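Long-range contact in ESSB (Geobacillus thermodenitrificans, PDB 2YNQ), which is an integral membrane component of the type VII secretion system, here represented by its extracellular domain, and probably self-associates: residues P36-S49 and I69-Y83. Residues are numbered along the deposited sequence; the frame is centred on the assembly and turned at random.
Sequences PEDMPYVIQYELAS and ITLKTDEQYMLYWIY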
loop_
_atom_site.group_PDB
_atom_site.type_symbol
_atom_site.label_atom_id
_atom_site.label_comp_id
_atom_site.label_asym_id
_atom_site.label_seq_id
_atom_site.Cartn_x
_atom_site.Cartn_y
_atom_site.Cartn_z
ATOM N N PRO D 36 20.722 7.554 1.377
ATOM C CA PRO D 36 20.646 6.845 0.101
ATOM C C PRO D 36 21.413 7.529 -1.027
ATOM O O PRO D 36 21.885 6.848 -1.930
ATOM C CB PRO D 36 19.136 6.823 -0.202
ATOM C CG PRO D 36 18.576 7.916 0.583
ATOM C CD PRO D 36 19.398 8.027 1.823
ATOM N N GLU D 37 21.542 8.851 -0.968
ATOM C CA GLU D 37 22.170 9.617 -2.032
ATOM C C GLU D 37 23.668 9.288 -2.150
ATOM O O GLU D 37 24.251 9.414 -3.216
ATOM C CB GLU D 37 21.946 11.130 -1.837
ATOM C CG GLU D 37 20.468 11.578 -1.695
ATOM C CD GLU D 37 19.867 11.288 -0.296
ATOM O OE1 GLU D 37 20.611 11.101 0.690
ATOM O OE2 GLU D 37 18.626 11.238 -0.166
ATOM N N ASP D 38 24.288 8.853 -1.059
ATOM C CA ASP D 38 25.707 8.531 -1.119
ATOM C C ASP D 38 26.024 7.044 -1.325
ATOM O O ASP D 38 27.190 6.657 -1.387
ATOM C CB ASP D 38 26.469 9.061 0.102
ATOM C CG ASP D 38 27.902 9.437 -0.256
ATOM O OD1 ASP D 38 28.043 10.275 -1.189
ATOM O OD2 ASP D 38 28.869 8.876 0.345
ATOM N N MET D 39 24.994 6.218 -1.429
ATOM C CA MET D 39 25.195 4.798 -1.610
ATOM C C MET D 39 25.724 4.472 -3.002
ATOM O O MET D 39 25.356 5.132 -3.975
ATOM C CB MET D 39 23.876 4.077 -1.380
ATOM C CG MET D 39 23.557 3.862 0.068
ATOM S SD MET D 39 21.885 3.249 0.289
ATOM C CE MET D 39 21.780 3.314 2.081
ATOM N N PRO D 40 26.576 3.445 -3.119
ATOM C CA PRO D 40 26.883 2.960 -4.453
ATOM C C PRO D 40 25.606 2.486 -5.155
ATOM O O PRO D 40 24.650 2.010 -4.512
ATOM C CB PRO D 40 27.804 1.777 -4.179
ATOM C CG PRO D 40 28.426 2.112 -2.856
ATOM C CD PRO D 40 27.303 2.696 -2.088
ATOM N N TYR D 41 25.604 2.613 -6.471
ATOM C CA TYR D 41 24.450 2.317 -7.297
ATOM C C TYR D 41 23.875 0.912 -7.052
ATOM O O TYR D 41 22.660 0.744 -6.915
ATOM C CB TYR D 41 24.824 2.580 -8.762
ATOM C CG TYR D 41 23.746 2.270 -9.770
ATOM C CD1 TYR D 41 22.614 3.083 -9.889
ATOM C CD2 TYR D 41 23.859 1.168 -10.613
ATOM C CE1 TYR D 41 21.630 2.799 -10.817
ATOM C CE2 TYR D 41 22.872 0.883 -11.545
ATOM C CZ TYR D 41 21.764 1.694 -11.639
ATOM O OH TYR D 41 20.792 1.403 -12.564
ATOM N N VAL D 42 24.731 -0.096 -6.914
ATOM C CA VAL D 42 24.240 -1.438 -6.616
ATOM C C VAL D 42 23.525 -1.479 -5.258
ATOM O O VAL D 42 22.572 -2.241 -5.082
ATOM C CB VAL D 42 25.376 -2.513 -6.715
ATOM C CG1 VAL D 42 26.498 -2.274 -5.691
ATOM C CG2 VAL D 42 24.818 -3.943 -6.606
ATOM N N ILE D 43 23.968 -0.666 -4.298
ATOM C CA ILE D 43 23.355 -0.669 -2.971
ATOM C C ILE D 43 22.018 0.100 -3.020
ATOM O O ILE D 43 21.012 -0.352 -2.471
ATOM C CB ILE D 43 24.318 -0.114 -1.875
ATOM C CG1 ILE D 43 25.662 -0.886 -1.848
ATOM C CG2 ILE D 43 23.640 -0.058 -0.516
ATOM C CD1 ILE D 43 25.587 -2.405 -1.619
ATOM N N GLN D 44 22.000 1.239 -3.710
ATOM C CA GLN D 44 20.735 1.885 -4.015
ATOM C C GLN D 44 19.738 0.887 -4.632
ATOM O O GLN D 44 18.553 0.899 -4.285
ATOM C CB GLN D 44 20.946 3.084 -4.947
ATOM C CG GLN D 44 21.687 4.260 -4.316
ATOM C CD GLN D 44 22.019 5.320 -5.347
ATOM O OE1 GLN D 44 22.193 5.011 -6.527
ATOM N NE2 GLN D 44 22.118 6.574 -4.910
ATOM N N TYR D 45 20.233 0.024 -5.527
ATOM C CA TYR D 45 19.418 -0.992 -6.196
ATOM C C TYR D 45 18.820 -1.967 -5.203
ATOM O O TYR D 45 17.622 -2.272 -5.267
ATOM C CB TYR D 45 20.251 -1.769 -7.231
ATOM C CG TYR D 45 19.555 -3.001 -7.773
ATOM C CD1 TYR D 45 18.456 -2.880 -8.616
ATOM C CD2 TYR D 45 19.984 -4.292 -7.428
ATOM C CE1 TYR D 45 17.796 -4.013 -9.104
ATOM C CE2 TYR D 45 19.336 -5.435 -7.910
ATOM C CZ TYR D 45 18.239 -5.293 -8.754
ATOM O OH TYR D 45 17.559 -6.401 -9.261
ATOM N N GLU D 46 19.663 -2.462 -4.293
ATOM C CA GLU D 46 19.245 -3.406 -3.268
ATOM C C GLU D 46 18.160 -2.808 -2.380
ATOM O O GLU D 46 17.132 -3.460 -2.128
ATOM C CB GLU D 46 20.432 -3.869 -2.400
ATOM C CG GLU D 46 21.465 -4.742 -3.130
ATOM C CD GLU D 46 22.726 -5.052 -2.278
ATOM O OE1 GLU D 46 22.739 -4.824 -1.046
ATOM O OE2 GLU D 46 23.728 -5.534 -2.848
ATOM N N LEU D 47 18.396 -1.586 -1.898
ATOM C CA LEU D 47 17.479 -0.911 -0.979
ATOM C C LEU D 47 16.148 -0.589 -1.668
ATOM O O LEU D 47 15.073 -0.924 -1.171
ATOM C CB LEU D 47 18.119 0.367 -0.429
ATOM C CG LEU D 47 17.397 1.051 0.741
ATOM C CD1 LEU D 47 17.034 0.039 1.860
ATOM C CD2 LEU D 47 18.220 2.233 1.305
ATOM N N ALA D 48 16.248 -0.003 -2.855
ATOM C CA ALA D 48 15.085 0.415 -3.593
ATOM C C ALA D 48 14.271 -0.796 -3.968
ATOM O O ALA D 48 13.042 -0.771 -3.843
ATOM C CB ALA D 48 15.477 1.230 -4.813
ATOM N N SER D 49 14.934 -1.874 -4.380
ATOM C CA SER D 49 14.186 -3.089 -4.708
ATOM C C SER D 49 13.503 -3.555 -3.470
ATOM O O SER D 49 12.337 -3.933 -3.519
ATOM C CB SER D 49 15.048 -4.231 -5.269
ATOM O OG SER D 49 15.757 -3.807 -6.410
ATOM N N ILE D 69 12.342 -1.960 -10.932
ATOM C CA ILE D 69 13.712 -1.541 -10.590
ATOM C C ILE D 69 14.733 -2.548 -11.121
ATOM O O ILE D 69 14.651 -3.739 -10.823
ATOM C CB ILE D 69 13.915 -1.397 -9.054
ATOM C CG1 ILE D 69 12.810 -0.540 -8.410
ATOM C CG2 ILE D 69 15.318 -0.871 -8.741
ATOM C CD1 ILE D 69 13.157 0.912 -8.226
ATOM N N THR D 70 15.686 -2.068 -11.915
ATOM C CA THR D 70 16.726 -2.920 -12.496
ATOM C C THR D 70 18.060 -2.210 -12.398
ATOM O O THR D 70 18.117 -1.034 -12.007
ATOM C CB THR D 70 16.471 -3.205 -13.988
ATOM O OG1 THR D 70 16.805 -2.037 -14.746
ATOM C CG2 THR D 70 15.027 -3.593 -14.251
ATOM N N LEU D 71 19.138 -2.902 -12.773
ATOM C CA LEU D 71 20.447 -2.254 -12.781
ATOM C C LEU D 71 20.653 -1.381 -14.011
ATOM O O LEU D 71 21.759 -0.911 -14.266
ATOM C CB LEU D 71 21.591 -3.248 -12.558
ATOM C CG LEU D 71 21.674 -3.616 -11.072
ATOM C CD1 LEU D 71 22.335 -4.957 -10.867
ATOM C CD2 LEU D 71 22.347 -2.529 -10.229
ATOM N N LYS D 72 19.570 -1.147 -14.750
ATOM C CA LYS D 72 19.533 -0.102 -15.766
ATOM C C LYS D 72 18.681 1.121 -15.362
ATOM O O LYS D 72 18.760 2.177 -15.999
ATOM C CB LYS D 72 19.056 -0.688 -17.092
ATOM C CG LYS D 72 20.129 -1.518 -17.780
ATOM C CD LYS D 72 19.537 -2.419 -18.855
ATOM C CE LYS D 72 20.488 -3.583 -19.193
ATOM N NZ LYS D 72 19.747 -4.722 -19.822
ATOM N N THR D 73 17.889 0.978 -14.299
ATOM C CA THR D 73 17.000 2.040 -13.806
ATOM C C THR D 73 17.800 3.266 -13.304
ATOM O O THR D 73 18.823 3.136 -12.614
ATOM C CB THR D 73 16.078 1.491 -12.685
ATOM O OG1 THR D 73 15.370 0.326 -13.150
ATOM C CG2 THR D 73 15.088 2.541 -12.190
ATOM N N ASP D 74 17.336 4.454 -13.667
ATOM C CA ASP D 74 17.978 5.696 -13.256
ATOM C C ASP D 74 17.941 5.900 -11.728
ATOM O O ASP D 74 16.943 5.593 -11.066
ATOM C CB ASP D 74 17.295 6.868 -13.963
ATOM C CG ASP D 74 18.030 8.167 -13.776
ATOM O OD1 ASP D 74 17.896 8.818 -12.698
ATOM O OD2 ASP D 74 18.770 8.534 -14.718
ATOM N N GLU D 75 19.035 6.432 -11.194
ATOM C CA GLU D 75 19.181 6.749 -9.778
ATOM C C GLU D 75 17.914 7.394 -9.168
ATOM O O GLU D 75 17.511 7.034 -8.055
ATOM C CB GLU D 75 20.407 7.657 -9.563
ATOM C CG GLU D 75 20.727 7.950 -8.096
ATOM C CD GLU D 75 21.881 8.954 -7.892
ATOM O OE1 GLU D 75 22.302 9.628 -8.869
ATOM O OE2 GLU D 75 22.353 9.081 -6.734
ATOM N N GLN D 76 17.299 8.328 -9.891
ATOM C CA GLN D 76 16.155 9.083 -9.384
ATOM C C GLN D 76 14.963 8.218 -9.009
ATOM O O GLN D 76 14.328 8.443 -7.974
ATOM C CB GLN D 76 15.726 10.134 -10.385
ATOM C CG GLN D 76 16.688 11.296 -10.512
ATOM C CD GLN D 76 16.344 12.158 -11.708
ATOM O OE1 GLN D 76 16.313 13.393 -11.614
ATOM N NE2 GLN D 76 16.055 11.510 -12.847
ATOM N N TYR D 77 14.682 7.214 -9.830
ATOM C CA TYR D 77 13.631 6.247 -9.547
ATOM C C TYR D 77 13.916 5.429 -8.305
ATOM O O TYR D 77 13.001 5.145 -7.522
ATOM C CB TYR D 77 13.372 5.342 -10.746
ATOM C CG TYR D 77 12.558 6.015 -11.827
ATOM C CD1 TYR D 77 11.160 6.031 -11.760
ATOM C CD2 TYR D 77 13.183 6.660 -12.915
ATOM C CE1 TYR D 77 10.401 6.665 -12.746
ATOM C CE2 TYR D 77 12.418 7.298 -13.915
ATOM C CZ TYR D 77 11.027 7.287 -13.807
ATOM O OH TYR D 77 10.242 7.884 -14.771
ATOM N N MET D 78 15.180 5.078 -8.109
ATOM C CA MET D 78 15.579 4.373 -6.910
ATOM C C MET D 78 15.392 5.251 -5.691
ATOM O O MET D 78 14.842 4.808 -4.682
ATOM C CB MET D 78 17.030 3.902 -7.030
ATOM C CG MET D 78 17.194 2.811 -8.095
ATOM S SD MET D 78 18.896 2.226 -8.229
ATOM C CE MET D 78 18.782 1.208 -9.696
ATOM N N LEU D 79 15.814 6.511 -5.792
ATOM C CA LEU D 79 15.666 7.451 -4.694
ATOM C C LEU D 79 14.204 7.695 -4.375
ATOM O O LEU D 79 13.824 7.725 -3.200
ATOM C CB LEU D 79 16.390 8.768 -4.990
ATOM C CG LEU D 79 17.921 8.650 -5.013
ATOM C CD1 LEU D 79 18.617 9.962 -5.518
ATOM C CD2 LEU D 79 18.452 8.200 -3.645
ATOM N N TYR D 80 13.377 7.839 -5.412
ATOM C CA TYR D 80 11.940 7.986 -5.223
ATOM C C TYR D 80 11.395 6.871 -4.326
ATOM O O TYR D 80 10.753 7.146 -3.314
ATOM C CB TYR D 80 11.211 7.959 -6.555
ATOM C CG TYR D 80 9.716 7.942 -6.379
ATOM C CD1 TYR D 80 9.003 9.128 -6.296
ATOM C CD2 TYR D 80 9.005 6.736 -6.282
ATOM C CE1 TYR D 80 7.614 9.126 -6.122
ATOM C CE2 TYR D 80 7.618 6.725 -6.114
ATOM C CZ TYR D 80 6.931 7.931 -6.029
ATOM O OH TYR D 80 5.560 7.975 -5.861
ATOM N N TRP D 81 11.660 5.617 -4.692
ATOM C CA TRP D 81 11.089 4.498 -3.952
ATOM C C TRP D 81 11.666 4.349 -2.556
ATOM O O TRP D 81 10.961 3.931 -1.628
ATOM C CB TRP D 81 11.183 3.195 -4.760
ATOM C CG TRP D 81 10.163 3.216 -5.873
ATOM C CD1 TRP D 81 10.400 3.367 -7.211
ATOM C CD2 TRP D 81 8.728 3.156 -5.718
ATOM N NE1 TRP D 81 9.202 3.388 -7.900
ATOM C CE2 TRP D 81 8.166 3.241 -7.007
ATOM C CE3 TRP D 81 7.873 3.021 -4.613
ATOM C CZ2 TRP D 81 6.779 3.208 -7.226
ATOM C CZ3 TRP D 81 6.496 2.986 -4.829
ATOM C CH2 TRP D 81 5.965 3.079 -6.127
ATOM N N ILE D 82 12.936 4.710 -2.396
ATOM C CA ILE D 82 13.550 4.654 -1.093
ATOM C C ILE D 82 12.884 5.688 -0.171
ATOM O O ILE D 82 12.572 5.386 0.998
ATOM C CB ILE D 82 15.084 4.872 -1.167
ATOM C CG1 ILE D 82 15.768 3.681 -1.859
ATOM C CG2 ILE D 82 15.650 5.125 0.240
ATOM C CD1 ILE D 82 17.253 3.920 -2.302
ATOM N N TYR D 83 12.638 6.889 -0.685
ATOM C CA TYR D 83 11.949 7.898 0.147
ATOM C C TYR D 83 10.505 7.555 0.418
ATOM O O TYR D 83 9.989 7.827 1.518
ATOM C CB TYR D 83 11.983 9.291 -0.464
ATOM C CG TYR D 83 13.351 9.858 -0.697
ATOM C CD1 TYR D 83 14.362 9.754 0.262
ATOM C CD2 TYR D 83 13.619 10.549 -1.877
ATOM C CE1 TYR D 83 15.633 10.302 0.018
ATOM C CE2 TYR D 83 14.857 11.101 -2.124
ATOM C CZ TYR D 83 15.863 10.971 -1.176
ATOM O OH TYR D 83 17.082 11.552 -1.460
HETATM O O HOH W 1 14.463 -5.235 -8.444
#
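Gln44 NE2 is gripped from two sides, giving one N-H to Glu75 OE2 across the contact at 3.1 Å. The other goes to Pro36 O at 3.0 Å from NE2. Both acceptors lie close to the plane of the amide, and both bonds are nearly straight. Glutamine suits this buried place because one NH2 group can tie a helix to the preceding turn and to a neighbouring helix at once; its extended chain beyond CG carries the amide out to Glu75. The frame is an all-helical domain of the EssB/YukC family, in which helices 41-53 and 75-85 pack with short-segment axes 8.5 Å apart, crossing at 41°.

Met78 packs as a knob into a hole formed by Tyr41, Gln44, Tyr45 and Ala48. Its long, flexible thioether reaches Tyr41, where CE lies 3.4 Å from CE1 and SD makes an oblique Met-aromatic contact. Small Ala48 lets the helices draw together: its CB packs on Met78 CB and on Ile82 CG1. Farther along, Ile82 CG2 and Leu79 CD2 close over Pro36 CB, part of a compact apolar ring in the loop that leads to helix 41-53.

The loop 69-74 folds against the tyrosines. Leu71 lays CG over the centre of one Tyr45 face, 4.0 Å from the centroid, a CH-pi contact, while its CD2 branch touches Tyr41 CE2. Water 1 donates to both Ser49 OG and Ile69 O, linking helix to loop. With CG anti to the backbone N (chi1 178°), the Tyr41 ring extends to the turn 70-73, where its hydroxyl OH donates to Thr73 O at 2.6 Å, tilted 25° from the carbonyl plane.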